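Local atomic coordinates of succinylglutamate desuccinylase (Vibrio parahaemolyticus, PDB entry 2BCO), a protein that probably uses one zinc ion to hydrolyse N-succinyl-L-glutamate to succinate and L-glutamate, the last step of arginine breakdown by the AST pathway. Residues L239-R242 with N243-E247; D183-S187 with A188-A192; E71-D74 with S75-D79. One frame throughout, in Å; residues are numbered along the deposited sequence.

Contact 1. Residues L239-R242 with N243-E247; sequences LALR and NLIAE
The carbonyl oxygen of L241 is gripped twice from the following turn: I245 N donates to L241 O at 3.2 Å in a nearly straight bond (162°), and L244 N adds a weak bond to it. The I245 CG1 branch lies between the backbone N and the carbonyl carbon (chi1 85°), which brings CG1 to 3.4 Å from R242 O; the still shorter approach of CG2 to L241 O is doubtful at this resolution. The remaining helical bonds run N243 N to L239 O (2.9 Å), L244 N to A240 O (3.0 Å) and A246 N to R242 O (3.1 Å). On the outer flank the flat amide of N243 lies under the carbonyl of L239, with CG 3.2 Å from L239 O. That oxygen stands above the amide plane, so ND2, although near, is badly angled and makes no hydrogen bond. L239 CD2 lies close to the same amide, at a distance too short to be trusted. The inner flank is apolar: L241 CD1 lies 4.4 Å from I245 CG2, while L241 and L244 also rest on L152 of strand 149-157. R242, extended from CG to NE, carries its guanidinium to a salt bridge with D238 of its own helix. Past A246 the chain leaves the helix at E247. With positive phi (51°) and two bonds back into the last turn, among them the weak one from E247 N to L244 O, this is a Schellman motif, closing helix 235-245 of the catalytic domain.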
# COMPACT_ATOMS: atom_id res chain seq x y z
N LEU A 239 -14.33 3.74 -5.68
CA LEU A 239 -15.04 3.56 -6.95
C LEU A 239 -14.05 3.07 -8.00
O LEU A 239 -14.35 2.18 -8.79
CB LEU A 239 -15.66 4.88 -7.38
CG LEU A 239 -16.91 4.87 -8.27
CD1 LEU A 239 -17.36 6.30 -8.52
CD2 LEU A 239 -16.62 4.18 -9.58
N ALA A 240 -12.86 3.66 -8.00
CA ALA A 240 -11.83 3.26 -8.94
C ALA A 240 -11.44 1.81 -8.65
O ALA A 240 -11.22 1.03 -9.56
CB ALA A 240 -10.62 4.18 -8.83
N LEU A 241 -11.38 1.45 -7.36
CA LEU A 241 -11.02 0.09 -6.98
C LEU A 241 -12.14 -0.88 -7.36
O LEU A 241 -11.87 -2.02 -7.75
CB LEU A 241 -10.74 0.01 -5.48
CG LEU A 241 -10.38 -1.36 -4.90
CD1 LEU A 241 -9.14 -1.93 -5.58
CD2 LEU A 241 -10.14 -1.21 -3.42
N ARG A 242 -13.39 -0.45 -7.24
CA ARG A 242 -14.50 -1.33 -7.62
C ARG A 242 -14.49 -1.53 -9.13
O ARG A 242 -14.74 -2.64 -9.62
CB ARG A 242 -15.84 -0.75 -7.16
CG ARG A 242 -16.12 -0.95 -5.66
CD ARG A 242 -17.21 -0.02 -5.14
NE ARG A 242 -17.44 -0.21 -3.71
CZ ARG A 242 -18.19 -1.18 -3.18
NH1 ARG A 242 -18.80 -2.06 -3.97
NH2 ARG A 242 -18.31 -1.27 -1.86
N ASN A 243 -14.19 -0.47 -9.87
CA ASN A 243 -14.16 -0.57 -11.33
C ASN A 243 -13.03 -1.50 -11.77
O ASN A 243 -13.15 -2.18 -12.79
CB ASN A 243 -13.94 0.81 -11.97
CG ASN A 243 -15.16 1.71 -11.85
OD1 ASN A 243 -16.29 1.24 -11.69
ND2 ASN A 243 -14.94 3.02 -11.94
N LEU A 244 -11.95 -1.54 -11.00
CA LEU A 244 -10.81 -2.38 -11.33
C LEU A 244 -11.12 -3.86 -11.16
O LEU A 244 -10.78 -4.68 -12.02
CB LEU A 244 -9.60 -1.99 -10.46
CG LEU A 244 -8.28 -2.73 -10.69
CD1 LEU A 244 -7.78 -2.46 -12.11
CD2 LEU A 244 -7.24 -2.27 -9.67
N ILE A 245 -11.75 -4.22 -10.04
CA ILE A 245 -12.08 -5.62 -9.83
C ILE A 245 -13.19 -6.05 -10.81
O ILE A 245 -13.33 -7.23 -11.12
CB ILE A 245 -12.51 -5.88 -8.35
CG1 ILE A 245 -13.99 -5.58 -8.16
CG2 ILE A 245 -11.70 -5.00 -7.40
CD1 ILE A 245 -14.84 -6.82 -8.19
N ALA A 246 -13.97 -5.09 -11.31
CA ALA A 246 -15.04 -5.39 -12.26
C ALA A 246 -14.67 -5.13 -13.71
O ALA A 246 -15.49 -5.34 -14.61
CB ALA A 246 -16.30 -4.59 -11.90
N GLU A 247 -13.44 -4.68 -13.96
CA GLU A 247 -12.99 -4.39 -15.32
C GLU A 247 -13.98 -3.49 -16.05
O GLU A 247 -14.42 -3.82 -17.16
CB GLU A 247 -12.80 -5.68 -16.12
CG GLU A 247 -11.49 -6.41 -15.85
CD GLU A 247 -10.28 -5.59 -16.25
OE1 GLU A 247 -10.01 -4.55 -15.61
OE2 GLU A 247 -9.60 -5.98 -17.22

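Contact 2. Residues D183-S187 with A188-A192; sequences DFLDS and AHIEA
A188 N donates to F184 O at 2.8 Å, a helical i to i-4 bond, and A188 CB sits 3.3 Å from the same oxygen. The methyl is buried against A240 of helix 235-245, which the F184 ring also touches. H189 leaves the helix with positive phi (71°) and binds one oxygen with two of its nitrogens. H189 N reaches D186 O at 3.0 Å from well above the carbonyl plane, whereas H189 ND1 reaches it at 3.2 Å within both the carbonyl plane and the plane of the imidazole, in a nearly straight bond (163°). With CG anti to the carbonyl carbon (chi1 -75°), the ring is folded back along the helix end so that its edge meets D186 O. I190 turns inward. Its N donates to L185 O at 3.1 Å, and its CB packs 3.8 Å from L185 CD1; CG1 and CG2 touch the same methyl. Both side chains lie on strand 214-220, L185 on L216 and I190 on M218. The bonds of H189 N to D186 O and I190 N to L185 O, with the apolar contact of L185 and I190 beside them, make the Schellman motif that ends helix 179-188. E191 and A192 then lead into strand 192-195, E191 N meeting T165 OG1 and A192 pairing with A167. Chemically, two donors satisfy the D186 carbonyl at the helix end, where intrahelical partners run out, and the bond from H189 ND1 places a proton on this nitrogen, so a neutral ring would probably be the ND1-H tautomer.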
# COMPACT_ATOMS: atom_id res chain seq x y z
N ASP A 183 -3.04 4.84 -14.91
CA ASP A 183 -4.42 5.21 -15.21
C ASP A 183 -5.27 4.96 -13.96
O ASP A 183 -6.22 5.70 -13.70
CB ASP A 183 -4.98 4.36 -16.36
CG ASP A 183 -4.57 4.88 -17.73
OD1 ASP A 183 -4.82 4.16 -18.73
OD2 ASP A 183 -3.99 5.99 -17.80
N PHE A 184 -4.94 3.91 -13.21
CA PHE A 184 -5.67 3.57 -12.00
C PHE A 184 -5.51 4.68 -10.98
O PHE A 184 -6.49 5.12 -10.38
CB PHE A 184 -5.17 2.25 -11.39
CG PHE A 184 -5.79 1.93 -10.04
CD1 PHE A 184 -7.15 1.68 -9.93
CD2 PHE A 184 -5.01 1.94 -8.89
CE1 PHE A 184 -7.74 1.42 -8.68
CE2 PHE A 184 -5.59 1.69 -7.62
CZ PHE A 184 -6.95 1.44 -7.52
N LEU A 185 -4.27 5.13 -10.79
CA LEU A 185 -3.97 6.20 -9.85
C LEU A 185 -4.82 7.43 -10.18
O LEU A 185 -5.44 8.02 -9.29
CB LEU A 185 -2.50 6.62 -9.93
CG LEU A 185 -1.36 5.95 -9.14
CD1 LEU A 185 -1.73 5.82 -7.67
CD2 LEU A 185 -1.05 4.60 -9.72
N ASP A 186 -4.84 7.81 -11.46
CA ASP A 186 -5.58 8.97 -11.90
C ASP A 186 -7.08 8.80 -11.71
O ASP A 186 -7.75 9.70 -11.20
CB ASP A 186 -5.25 9.27 -13.37
CG ASP A 186 -3.78 9.66 -13.58
OD1 ASP A 186 -3.33 9.70 -14.73
OD2 ASP A 186 -3.08 9.92 -12.58
N SER A 187 -7.60 7.65 -12.08
CA SER A 187 -9.03 7.40 -11.92
C SER A 187 -9.41 7.40 -10.45
O SER A 187 -10.51 7.84 -10.10
CB SER A 187 -9.42 6.06 -12.56
OG SER A 187 -9.30 6.13 -13.97
N ALA A 188 -8.51 6.92 -9.59
CA ALA A 188 -8.76 6.86 -8.15
C ALA A 188 -8.64 8.21 -7.49
O ALA A 188 -9.02 8.37 -6.34
CB ALA A 188 -7.80 5.87 -7.49
N HIS A 189 -8.10 9.18 -8.22
CA HIS A 189 -7.92 10.53 -7.71
C HIS A 189 -6.84 10.62 -6.64
O HIS A 189 -6.89 11.49 -5.77
CB HIS A 189 -9.24 11.06 -7.14
CG HIS A 189 -10.23 11.47 -8.19
ND1 HIS A 189 -10.13 11.07 -9.51
CD2 HIS A 189 -11.36 12.22 -8.12
CE1 HIS A 189 -11.14 11.55 -10.19
NE2 HIS A 189 -11.91 12.26 -9.37
N ILE A 190 -5.85 9.73 -6.72
CA ILE A 190 -4.73 9.74 -5.78
C ILE A 190 -3.93 10.97 -6.19
O ILE A 190 -3.44 11.07 -7.31
CB ILE A 190 -3.88 8.46 -5.91
CG1 ILE A 190 -4.77 7.24 -5.65
CG2 ILE A 190 -2.73 8.48 -4.91
CD1 ILE A 190 -5.26 7.14 -4.18
N GLU A 191 -3.81 11.91 -5.27
CA GLU A 191 -3.14 13.17 -5.54
C GLU A 191 -1.69 13.12 -5.99
O GLU A 191 -1.26 13.96 -6.77
CB GLU A 191 -3.28 14.07 -4.32
CG GLU A 191 -4.74 14.35 -3.98
CD GLU A 191 -4.92 15.08 -2.67
OE1 GLU A 191 -4.25 16.12 -2.48
OE2 GLU A 191 -5.72 14.61 -1.83
N ALA A 192 -0.93 12.14 -5.51
CA ALA A 192 0.46 12.05 -5.90
C ALA A 192 1.04 10.64 -5.77
O ALA A 192 0.55 9.83 -4.98
CB ALA A 192 1.29 13.01 -5.07

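Contact 3. Residues E71-D74 with S75-D79; sequences ELVD and SIIKD
Backbone bonds join the two segments turn to turn: S75 N to E71 O, I76 N to L72 O, I77 N to V73 O and K78 N to D74 O. Of these, I77 N to V73 O is 3.0 Å long and the donor lies nearly along the C=O axis. S75 N also makes a weak second bond to L72 O. Apolar contact is made by V73 and I77, which lie side by side and point the same way, CG1 to CG1 at 4.2 Å; both touch F93 of strand 90-95. I76 CG1 lies 3.4 Å from L72 O, and the I76 side chain continues to L241 of helix 235-245. Waters make the polar links of the opposite flank. One donates to S75 OG at 2.6 Å and, weakly, to E71 O. The other donates to D74 OD2 at 2.6 Å and accepts from S75 OG at 3.0 Å. D74 holds CG anti to the backbone N (chi1 -175°), which sets the carboxylate beside its own carbonyl carbon, with OD2 at this water and OD1 taking bonds from L11 N and S9 OG. K78 bends at chi3 (-60°), leaving NZ 4.3 Å from D74 OD2, beyond a salt bridge. The helix thus shows two characters in the crossover from strand 55-60 to strand 90-95: isoleucine and valine packed on F93 of strand 90-95 and on helix 235-245, water and charge on the other flank. The D74 carboxylate, bonded at both oxygens and near a lysine, would probably remain ionised.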
# COMPACT_ATOMS: atom_id res chain seq x y z
N GLU A 71 -12.23 -1.12 6.20
CA GLU A 71 -13.67 -0.89 6.09
C GLU A 71 -14.10 -0.95 4.63
O GLU A 71 -15.13 -1.54 4.31
CB GLU A 71 -14.07 0.47 6.67
CG GLU A 71 -13.78 0.66 8.16
CD GLU A 71 -14.76 1.65 8.82
OE1 GLU A 71 -14.31 2.67 9.40
OE2 GLU A 71 -15.99 1.40 8.75
N LEU A 72 -13.30 -0.35 3.74
CA LEU A 72 -13.61 -0.36 2.30
C LEU A 72 -13.59 -1.79 1.78
O LEU A 72 -14.47 -2.19 1.02
CB LEU A 72 -12.61 0.49 1.51
CG LEU A 72 -12.59 1.99 1.83
CD1 LEU A 72 -11.68 2.70 0.84
CD2 LEU A 72 -14.03 2.56 1.76
N VAL A 73 -12.57 -2.54 2.17
CA VAL A 73 -12.45 -3.93 1.76
C VAL A 73 -13.65 -4.71 2.29
O VAL A 73 -14.24 -5.52 1.59
CB VAL A 73 -11.14 -4.58 2.29
CG1 VAL A 73 -11.17 -6.09 2.08
CG2 VAL A 73 -9.94 -3.98 1.57
N ASP A 74 -14.03 -4.44 3.54
CA ASP A 74 -15.15 -5.13 4.14
C ASP A 74 -16.47 -4.93 3.38
O ASP A 74 -17.27 -5.86 3.27
CB ASP A 74 -15.33 -4.69 5.59
CG ASP A 74 -16.41 -5.46 6.30
OD1 ASP A 74 -16.24 -6.68 6.50
OD2 ASP A 74 -17.44 -4.84 6.65
N SER A 75 -16.69 -3.72 2.88
CA SER A 75 -17.90 -3.41 2.12
C SER A 75 -17.85 -4.01 0.71
O SER A 75 -18.89 -4.36 0.14
CB SER A 75 -18.10 -1.90 2.02
OG SER A 75 -18.20 -1.32 3.32
N ILE A 76 -16.65 -4.13 0.15
CA ILE A 76 -16.49 -4.73 -1.17
C ILE A 76 -16.80 -6.22 -1.08
O ILE A 76 -17.47 -6.78 -1.95
CB ILE A 76 -15.06 -4.48 -1.72
CG1 ILE A 76 -14.97 -3.05 -2.27
CG2 ILE A 76 -14.70 -5.49 -2.81
CD1 ILE A 76 -13.59 -2.59 -2.60
N ILE A 77 -16.34 -6.87 -0.01
CA ILE A 77 -16.60 -8.29 0.19
C ILE A 77 -18.11 -8.49 0.33
O ILE A 77 -18.70 -9.39 -0.27
CB ILE A 77 -15.92 -8.83 1.47
CG1 ILE A 77 -14.40 -8.62 1.40
CG2 ILE A 77 -16.27 -10.30 1.66
CD1 ILE A 77 -13.73 -9.33 0.26
N LYS A 78 -18.74 -7.63 1.12
CA LYS A 78 -20.17 -7.71 1.34
C LYS A 78 -20.96 -7.54 0.04
O LYS A 78 -21.97 -8.22 -0.18
CB LYS A 78 -20.60 -6.65 2.36
CG LYS A 78 -22.06 -6.71 2.77
CD LYS A 78 -22.34 -5.74 3.92
CE LYS A 78 -21.49 -6.07 5.14
NZ LYS A 78 -21.70 -5.11 6.27
N ASP A 79 -20.51 -6.63 -0.83
CA ASP A 79 -21.20 -6.40 -2.09
C ASP A 79 -20.96 -7.52 -3.10
O ASP A 79 -21.84 -7.85 -3.89
CB ASP A 79 -20.79 -5.04 -2.69
CG ASP A 79 -21.33 -3.87 -1.89
OD1 ASP A 79 -22.24 -4.07 -1.06
OD2 ASP A 79 -20.86 -2.73 -2.09
O HOH W 1 -17.23 0.94 4.07
O HOH W 2 -17.64 -2.29 6.05

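Overall arrangement
Helix 235-245 of contact 1 links the other two. Toward contact 2 the join is apolar and tight, A240 CB lying 3.3 Å from A188 CA and L244 CD2 3.9 Å from F184 CE1. Toward contact 3 it is mixed: R242 NH1 forms a salt bridge with D79 OD2 at 2.9 Å, and L241 CD2 meets I76 CD1 at 3.8 Å. Contacts 2 and 3 do not touch; their nearest atoms are about 9 Å apart. All three lie in the catalytic domain, which also holds the zinc site of H63, E66 and H155. The I190 side chain is about 7 Å from that of E219, the predicted active-site residue, and the V73 side chain about 13 Å from the zinc ion.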